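Local coordinates for 6-phosphofructokinase isozyme 2 (Escherichia coli, PDB 3UMO) that catalyses the ATP-dependent phosphorylation of D-fructose 6-phosphate to fructose 1,6-bisphosphate, the first committing step of glycolysis, as a homodimer, at the interface of chains A and B. Coordinates in Å, arbitrary orientation; residue numbers count along the deposited sequence, not the author numbering. Chains: chain A/B, 6-phosphofructokinase isozyme 2.

Contact 1: the interface of chains A and B. Residues chain A 22-24, 28, 104, 106; chain B 22, 103-104, 106.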
ATOM      1  N   ILE A  22       6.801   2.621  -4.062  1.00 21.03           N
ATOM      2  CA  ILE A  22       5.524   2.487  -4.750  1.00 15.78           C
ATOM      3  C   ILE A  22       4.439   3.271  -4.025  1.00 24.55           C
ATOM      4  O   ILE A  22       4.246   3.146  -2.812  1.00 24.30           O
ATOM      5  CB  ILE A  22       5.118   1.010  -4.995  1.00 21.54           C
ATOM      6  CG1 ILE A  22       3.811   0.946  -5.803  1.00 21.89           C
ATOM      7  CG2 ILE A  22       5.002   0.249  -3.684  1.00 25.01           C
ATOM      8  CD1 ILE A  22       3.567  -0.414  -6.441  1.00 23.31           C
ATOM      9  N   TYR A  23       3.769   4.120  -4.790  1.00 21.87           N
ATOM     10  CA  TYR A  23       2.695   4.949  -4.286  1.00 21.17           C
ATOM     11  C   TYR A  23       1.882   5.375  -5.493  1.00 22.92           C
ATOM     12  O   TYR A  23       2.377   5.312  -6.620  1.00 20.36           O
ATOM     13  CB  TYR A  23       3.257   6.165  -3.541  1.00 23.69           C
ATOM     14  CG  TYR A  23       4.303   6.949  -4.306  1.00 22.38           C
ATOM     15  CD1 TYR A  23       3.940   7.892  -5.263  1.00 22.83           C
ATOM     16  CD2 TYR A  23       5.656   6.760  -4.056  1.00 21.15           C
ATOM     17  CE1 TYR A  23       4.900   8.617  -5.959  1.00 22.98           C
ATOM     18  CE2 TYR A  23       6.620   7.478  -4.741  1.00 27.36           C
ATOM     19  CZ  TYR A  23       6.239   8.405  -5.688  1.00 25.76           C
ATOM     20  OH  TYR A  23       7.204   9.112  -6.366  1.00 27.29           O
ATOM     21  N   PRO A  24       0.624   5.782  -5.269  1.00 17.84           N
ATOM     22  CA  PRO A  24      -0.228   6.136  -6.401  1.00 16.01           C
ATOM     23  C   PRO A  24      -0.074   7.587  -6.828  1.00 18.46           C
ATOM     24  O   PRO A  24       0.638   8.365  -6.183  1.00 20.43           O
ATOM     25  CB  PRO A  24      -1.636   5.903  -5.851  1.00 21.42           C
ATOM     26  CG  PRO A  24      -1.504   6.240  -4.386  1.00 20.59           C
ATOM     27  CD  PRO A  24      -0.124   5.762  -3.994  1.00 22.50           C
ATOM     28  N   LEU A  28       6.024   6.952 -11.307  1.00 17.08           N
ATOM     29  CA  LEU A  28       7.064   6.128 -10.718  1.00 17.35           C
ATOM     30  C   LEU A  28       8.138   5.894 -11.774  1.00 17.06           C
ATOM     31  O   LEU A  28       7.895   5.220 -12.778  1.00 21.99           O
ATOM     32  CB  LEU A  28       6.493   4.810 -10.194  1.00 18.17           C
ATOM     33  CG  LEU A  28       5.315   5.012  -9.239  1.00 19.88           C
ATOM     34  CD1 LEU A  28       4.666   3.680  -8.877  1.00 21.97           C
ATOM     35  CD2 LEU A  28       5.754   5.761  -7.983  1.00 20.31           C
ATOM     36  N   TYR A 104       5.830  -6.563  -7.617  1.00 19.30           N
ATOM     37  CA  TYR A 104       4.461  -6.409  -8.088  1.00 16.91           C
ATOM     38  C   TYR A 104       4.364  -6.950  -9.496  1.00 22.51           C
ATOM     39  O   TYR A 104       5.230  -6.700 -10.331  1.00 20.14           O
ATOM     40  CB  TYR A 104       4.042  -4.941  -8.025  1.00 18.30           C
ATOM     41  CG  TYR A 104       3.863  -4.452  -6.603  1.00 19.49           C
ATOM     42  CD1 TYR A 104       2.607  -4.443  -6.002  1.00 21.52           C
ATOM     43  CD2 TYR A 104       4.956  -4.034  -5.850  1.00 19.55           C
ATOM     44  CE1 TYR A 104       2.440  -4.014  -4.705  1.00 20.95           C
ATOM     45  CE2 TYR A 104       4.799  -3.602  -4.545  1.00 22.91           C
ATOM     46  CZ  TYR A 104       3.541  -3.598  -3.977  1.00 24.16           C
ATOM     47  OH  TYR A 104       3.389  -3.166  -2.681  1.00 26.72           O
ATOM     48  N   PHE A 106       1.992  -7.362 -12.813  1.00 17.17           N
ATOM     49  CA  PHE A 106       0.790  -6.974 -13.541  1.00 16.98           C
ATOM     50  C   PHE A 106       0.637  -7.859 -14.763  1.00 22.27           C
ATOM     51  O   PHE A 106       1.445  -7.803 -15.693  1.00 21.67           O
ATOM     52  CB  PHE A 106       0.856  -5.488 -13.900  1.00 18.08           C
ATOM     53  CG  PHE A 106       1.050  -4.610 -12.702  1.00 17.21           C
ATOM     54  CD1 PHE A 106       2.326  -4.244 -12.289  1.00 18.34           C
ATOM     55  CD2 PHE A 106      -0.035  -4.201 -11.940  1.00 17.18           C
ATOM     56  CE1 PHE A 106       2.517  -3.464 -11.159  1.00 19.17           C
ATOM     57  CE2 PHE A 106       0.145  -3.412 -10.809  1.00 17.63           C
ATOM     58  CZ  PHE A 106       1.427  -3.042 -10.417  1.00 21.19           C
TER
ATOM     59  N   ILE B  22      -4.502  -3.995  -5.237  1.00 17.02           N
ATOM     60  CA  ILE B  22      -3.060  -3.982  -5.415  1.00 19.04           C
ATOM     61  C   ILE B  22      -2.344  -4.492  -4.163  1.00 25.92           C
ATOM     62  O   ILE B  22      -2.654  -4.104  -3.032  1.00 23.05           O
ATOM     63  CB  ILE B  22      -2.538  -2.598  -5.867  1.00 23.61           C
ATOM     64  CG1 ILE B  22      -1.032  -2.657  -6.136  1.00 23.74           C
ATOM     65  CG2 ILE B  22      -2.878  -1.527  -4.846  1.00 22.88           C
ATOM     66  CD1 ILE B  22      -0.510  -1.473  -6.927  1.00 27.61           C
ATOM     67  N   GLN B 103      -4.597   5.332  -8.931  1.00 20.54           N
ATOM     68  CA  GLN B 103      -3.935   4.972 -10.175  1.00 22.93           C
ATOM     69  C   GLN B 103      -2.432   4.904  -9.948  1.00 22.95           C
ATOM     70  O   GLN B 103      -1.867   5.695  -9.186  1.00 21.89           O
ATOM     71  CB  GLN B 103      -4.263   5.977 -11.280  1.00 30.14           C
ATOM     72  CG  GLN B 103      -3.738   7.368 -11.010  1.00 28.21           C
ATOM     73  CD  GLN B 103      -4.267   8.396 -11.991  1.00 29.84           C
ATOM     74  OE1 GLN B 103      -4.500   8.095 -13.163  1.00 29.77           O
ATOM     75  NE2 GLN B 103      -4.452   9.622 -11.515  1.00 27.66           N
ATOM     76  N   TYR B 104      -1.790   3.937 -10.592  1.00 19.69           N
ATOM     77  CA  TYR B 104      -0.349   3.775 -10.487  1.00 18.88           C
ATOM     78  C   TYR B 104       0.252   3.913 -11.866  1.00 20.66           C
ATOM     79  O   TYR B 104      -0.293   3.399 -12.846  1.00 22.13           O
ATOM     80  CB  TYR B 104      -0.007   2.415  -9.877  1.00 16.21           C
ATOM     81  CG  TYR B 104      -0.399   2.321  -8.420  1.00 20.71           C
ATOM     82  CD1 TYR B 104       0.529   2.560  -7.418  1.00 18.18           C
ATOM     83  CD2 TYR B 104      -1.708   2.037  -8.045  1.00 22.90           C
ATOM     84  CE1 TYR B 104       0.176   2.495  -6.084  1.00 16.66           C
ATOM     85  CE2 TYR B 104      -2.071   1.973  -6.706  1.00 21.97           C
ATOM     86  CZ  TYR B 104      -1.120   2.206  -5.733  1.00 21.88           C
ATOM     87  OH  TYR B 104      -1.454   2.153  -4.395  1.00 28.82           O
ATOM     88  N   PHE B 106       3.716   3.535 -14.118  1.00 18.23           N
ATOM     89  CA  PHE B 106       5.076   3.033 -14.215  1.00 17.08           C
ATOM     90  C   PHE B 106       5.717   3.558 -15.489  1.00 18.70           C
ATOM     91  O   PHE B 106       5.319   3.197 -16.604  1.00 18.68           O
ATOM     92  CB  PHE B 106       5.076   1.504 -14.137  1.00 16.71           C
ATOM     93  CG  PHE B 106       4.390   0.981 -12.901  1.00 19.88           C
ATOM     94  CD1 PHE B 106       3.047   0.640 -12.931  1.00 19.06           C
ATOM     95  CD2 PHE B 106       5.078   0.865 -11.699  1.00 20.92           C
ATOM     96  CE1 PHE B 106       2.402   0.169 -11.787  1.00 19.50           C
ATOM     97  CE2 PHE B 106       4.447   0.390 -10.555  1.00 22.39           C
ATOM     98  CZ  PHE B 106       3.104   0.049 -10.595  1.00 21.50           C
TER
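A:Phe106 and B:Phe106 meet tip to tip in this hydrophobic patch of the homodimer interface, their CZ atoms 3.5 Å apart, a worked example of aromatic packing at a two-fold contact. No polar pair lies within bonding reach across the patch; among these residues the contact is carbon packing. B:Tyr104, from strand 102-107 of its chain, has more of its own surface buried by the partner than any other residue of the patch. At its CB the side chain sets off with CG anti to the carbonyl carbon (chi1 -69°), and this carries the ring into a slot between its own chain and the partner. On one face the methyl CD1 of B:Ile22 sits over the centre, 3.7 Å above the plane. On the other lies A:Pro24, alongside and pointing the same way, its CB displaced toward the rim in a CH-pi contact. Along the ring rim, CD1 of B:Tyr104 meets the carbonyl O of A:Tyr23 at 3.4 Å, and CE1 touches the same peptide, 3.4 Å from the N of A:Pro24. CE1 also receives CG1 of A:Ile22 at 4.0 Å; that isoleucine crosses the tyrosine at about a right angle, with CG1 anti to its backbone N (chi1 -176°). Beyond, CZ of B:Tyr104 packs 3.7 Å from CB of A:Pro24, and the phenol oxygen OH of B:Tyr104 ends 3.9 Å from CD of A:Pro24. An alanine in place of B:Tyr104 would probably open a gap between A:Pro24 CB and B:Ile22 CD1, leaving the proline without the face it rests on. Beside the phenylalanine pair, A:Leu28 joins B:Phe106 in a parallel beta bridge, tying strand 27-29 of chain A to the partner. The leucine divides its methyls: CD2 lies over the centre of the A:Tyr23 ring, while CD1 runs beside the phenylalanine and reaches CE2 of B:Phe106 at 3.7 Å.

Contact 2: the interface of chains A and B. Residues chain A 102-105, 252; chain B 23-26.
Loop against strand is the pattern of this part of the homodimer interface: B:Tyr23 to B:Gly26 lie along strand 103-107 of chain A, and direct and water-mediated hydrogen bonds fasten the loop of one subunit to the strand of the other. The loop also belongs to the ATP pocket shared between the subunits, to which B:Tyr23 and B:Gly26 contribute, which may couple dimerisation to nucleotide binding. The backbone N of B:Glu25 gives a nearly straight bond to O of A:Gln103, 2.7 Å away. The side chains of the same two residues meet as well. A:Gln103 has CG between its backbone N and carbonyl carbon (chi1 58°) and an extended chain, while B:Glu25 bends at chi2 (78°) to bring its carboxylate round. The amide NE2 of A:Gln103 then donates to OE1 of B:Glu25 at 3.0 Å, within its own amide plane but from above the carboxylate plane. Water 2 gives OE1 of B:Glu25 another partner at 2.8 Å and also bonds the backbone N of A:Gln103. One strand residue thus holds the glutamate through both its backbone and its side chain. Water 1 makes a similar bridge farther along, from N of A:Arg105 to the carbonyl oxygens of B:Tyr23 and B:Gly26. B:Pro24 lies to one side of these polar links, its ring against one face of A:Tyr104. A:Val252, a residue of the potassium site, lays CG2 over the rim of one guanidinium face of A:Arg105 and may steady it. With the carbonyl carbon of B:Glu25 at its edge, that guanidinium donates in plane from NH1 of A:Arg105 to O of B:Glu25 at 2.8 Å.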
ATOM      1  N   GLU A 102       9.670  -5.712  -2.110  1.00 25.86           N
ATOM      2  CA  GLU A 102       8.463  -6.345  -2.637  1.00 23.27           C
ATOM      3  C   GLU A 102       8.448  -6.336  -4.164  1.00 24.23           C
ATOM      4  O   GLU A 102       9.051  -5.469  -4.798  1.00 27.17           O
ATOM      5  CB  GLU A 102       7.218  -5.629  -2.097  1.00 28.35           C
ATOM      6  CG  GLU A 102       7.009  -5.800  -0.588  1.00 39.62           C
ATOM      7  CD  GLU A 102       5.786  -5.057  -0.072  1.00 60.18           C
ATOM      8  OE1 GLU A 102       5.331  -4.111  -0.752  1.00 66.65           O
ATOM      9  OE2 GLU A 102       5.281  -5.421   1.014  1.00 65.20           O
ATOM     10  N   GLN A 103       7.758  -7.307  -4.751  1.00 18.86           N
ATOM     11  CA  GLN A 103       7.605  -7.363  -6.198  1.00 19.52           C
ATOM     12  C   GLN A 103       6.132  -7.287  -6.548  1.00 24.91           C
ATOM     13  O   GLN A 103       5.294  -7.857  -5.854  1.00 22.33           O
ATOM     14  CB  GLN A 103       8.221  -8.636  -6.777  1.00 21.81           C
ATOM     15  CG  GLN A 103       7.641  -9.923  -6.205  1.00 24.41           C
ATOM     16  CD  GLN A 103       8.393 -11.148  -6.668  1.00 30.73           C
ATOM     17  OE1 GLN A 103       8.925 -11.180  -7.780  1.00 30.14           O
ATOM     18  NE2 GLN A 103       8.443 -12.169  -5.818  1.00 26.53           N
ATOM     19  N   TYR A 104       5.830  -6.563  -7.617  1.00 19.30           N
ATOM     20  CA  TYR A 104       4.461  -6.409  -8.088  1.00 16.91           C
ATOM     21  C   TYR A 104       4.364  -6.950  -9.496  1.00 22.51           C
ATOM     22  O   TYR A 104       5.230  -6.700 -10.331  1.00 20.14           O
ATOM     23  CB  TYR A 104       4.042  -4.941  -8.025  1.00 18.30           C
ATOM     24  CG  TYR A 104       3.863  -4.452  -6.603  1.00 19.49           C
ATOM     25  CD1 TYR A 104       2.607  -4.443  -6.002  1.00 21.52           C
ATOM     26  CD2 TYR A 104       4.956  -4.034  -5.850  1.00 19.55           C
ATOM     27  CE1 TYR A 104       2.440  -4.014  -4.705  1.00 20.95           C
ATOM     28  CE2 TYR A 104       4.799  -3.602  -4.545  1.00 22.91           C
ATOM     29  CZ  TYR A 104       3.541  -3.598  -3.977  1.00 24.16           C
ATOM     30  OH  TYR A 104       3.389  -3.166  -2.681  1.00 26.72           O
ATOM     31  N   ARG A 105       3.296  -7.688  -9.769  1.00 17.24           N
ATOM     32  CA  ARG A 105       3.210  -8.422 -11.021  1.00 16.52           C
ATOM     33  C   ARG A 105       1.909  -8.102 -11.716  1.00 17.75           C
ATOM     34  O   ARG A 105       0.845  -8.514 -11.269  1.00 19.90           O
ATOM     35  CB  ARG A 105       3.300  -9.920 -10.741  1.00 22.28           C
ATOM     36  CG  ARG A 105       4.587 -10.327 -10.033  1.00 22.26           C
ATOM     37  CD  ARG A 105       4.411 -11.662  -9.326  1.00 27.05           C
ATOM     38  NE  ARG A 105       4.243 -12.758 -10.273  1.00 24.25           N
ATOM     39  CZ  ARG A 105       3.827 -13.983  -9.948  1.00 22.06           C
ATOM     40  NH1 ARG A 105       3.517 -14.284  -8.693  1.00 23.62           N
ATOM     41  NH2 ARG A 105       3.714 -14.909 -10.887  1.00 21.39           N
ATOM     42  N   VAL A 252       7.282 -16.713  -7.395  1.00 19.76           N
ATOM     43  CA  VAL A 252       7.163 -16.654  -8.844  1.00 17.03           C
ATOM     44  C   VAL A 252       7.851 -17.833  -9.522  1.00 25.96           C
ATOM     45  O   VAL A 252       9.015 -18.117  -9.260  1.00 26.27           O
ATOM     46  CB  VAL A 252       7.754 -15.346  -9.400  1.00 21.98           C
ATOM     47  CG1 VAL A 252       7.631 -15.315 -10.910  1.00 23.33           C
ATOM     48  CG2 VAL A 252       7.063 -14.147  -8.779  1.00 25.40           C
TER
ATOM     49  N   TYR B  23      -1.404  -5.398  -4.395  1.00 21.72           N
ATOM     50  CA  TYR B  23      -0.634  -6.031  -3.345  1.00 21.53           C
ATOM     51  C   TYR B  23       0.514  -6.754  -4.030  1.00 21.61           C
ATOM     52  O   TYR B  23       0.419  -7.082  -5.215  1.00 18.92           O
ATOM     53  CB  TYR B  23      -1.505  -7.015  -2.552  1.00 21.22           C
ATOM     54  CG  TYR B  23      -2.230  -8.033  -3.401  1.00 24.13           C
ATOM     55  CD1 TYR B  23      -1.588  -9.182  -3.851  1.00 26.87           C
ATOM     56  CD2 TYR B  23      -3.571  -7.860  -3.731  1.00 22.24           C
ATOM     57  CE1 TYR B  23      -2.253 -10.120  -4.618  1.00 25.51           C
ATOM     58  CE2 TYR B  23      -4.242  -8.788  -4.502  1.00 25.43           C
ATOM     59  CZ  TYR B  23      -3.581  -9.917  -4.941  1.00 28.87           C
ATOM     60  OH  TYR B  23      -4.259 -10.839  -5.707  1.00 29.74           O
ATOM     61  N   PRO B  24       1.608  -6.988  -3.295  1.00 19.90           N
ATOM     62  CA  PRO B  24       2.803  -7.594  -3.887  1.00 18.99           C
ATOM     63  C   PRO B  24       2.757  -9.116  -3.942  1.00 22.46           C
ATOM     64  O   PRO B  24       1.824  -9.730  -3.410  1.00 19.76           O
ATOM     65  CB  PRO B  24       3.913  -7.150  -2.934  1.00 18.85           C
ATOM     66  CG  PRO B  24       3.230  -7.032  -1.602  1.00 22.73           C
ATOM     67  CD  PRO B  24       1.846  -6.517  -1.914  1.00 22.23           C
ATOM     68  N   GLU B  25       3.763  -9.688  -4.608  1.00 19.08           N
ATOM     69  CA  GLU B  25       4.008 -11.134  -4.674  1.00 24.49           C
ATOM     70  C   GLU B  25       3.090 -11.913  -5.618  1.00 20.66           C
ATOM     71  O   GLU B  25       3.565 -12.662  -6.469  1.00 25.42           O
ATOM     72  CB  GLU B  25       4.021 -11.765  -3.276  1.00 23.41           C
ATOM     73  CG  GLU B  25       4.585 -13.190  -3.234  1.00 26.48           C
ATOM     74  CD  GLU B  25       6.109 -13.235  -3.292  1.00 36.01           C
ATOM     75  OE1 GLU B  25       6.746 -12.157  -3.299  1.00 29.97           O
ATOM     76  OE2 GLU B  25       6.673 -14.356  -3.320  1.00 34.21           O
ATOM     77  N   GLY B  26       1.782 -11.742  -5.463  1.00 21.92           N
ATOM     78  CA  GLY B  26       0.821 -12.484  -6.260  1.00 20.65           C
ATOM     79  C   GLY B  26       0.595 -11.914  -7.650  1.00 19.96           C
ATOM     80  O   GLY B  26       0.973 -10.773  -7.935  1.00 24.21           O
TER
HETATM   81  O   HOH W   1       1.803  -8.359  -7.262  1.00 17.55           O
HETATM   82  O   HOH W   2       6.778  -9.382  -2.724  1.00 25.02           O

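The C-alpha centres of contact 1 and contact 2 lie about 11 Å apart, and A:Tyr104 belongs to both. Strand 103-107 of chain A is common ground: it supplies aromatic groups to contact 1 and a backbone edge with polar side chains to contact 2. Two-fold symmetry repeats each arrangement with the chains exchanged, so this part of the dimer interface pairs apolar packing with hydrogen-bonded strips, each present twice. Contact 2 is the patch closer to the active-site A:Asp256, about 15 Å from its centre against about 23 Å for contact 1, though the structure alone does not show that the two communicate.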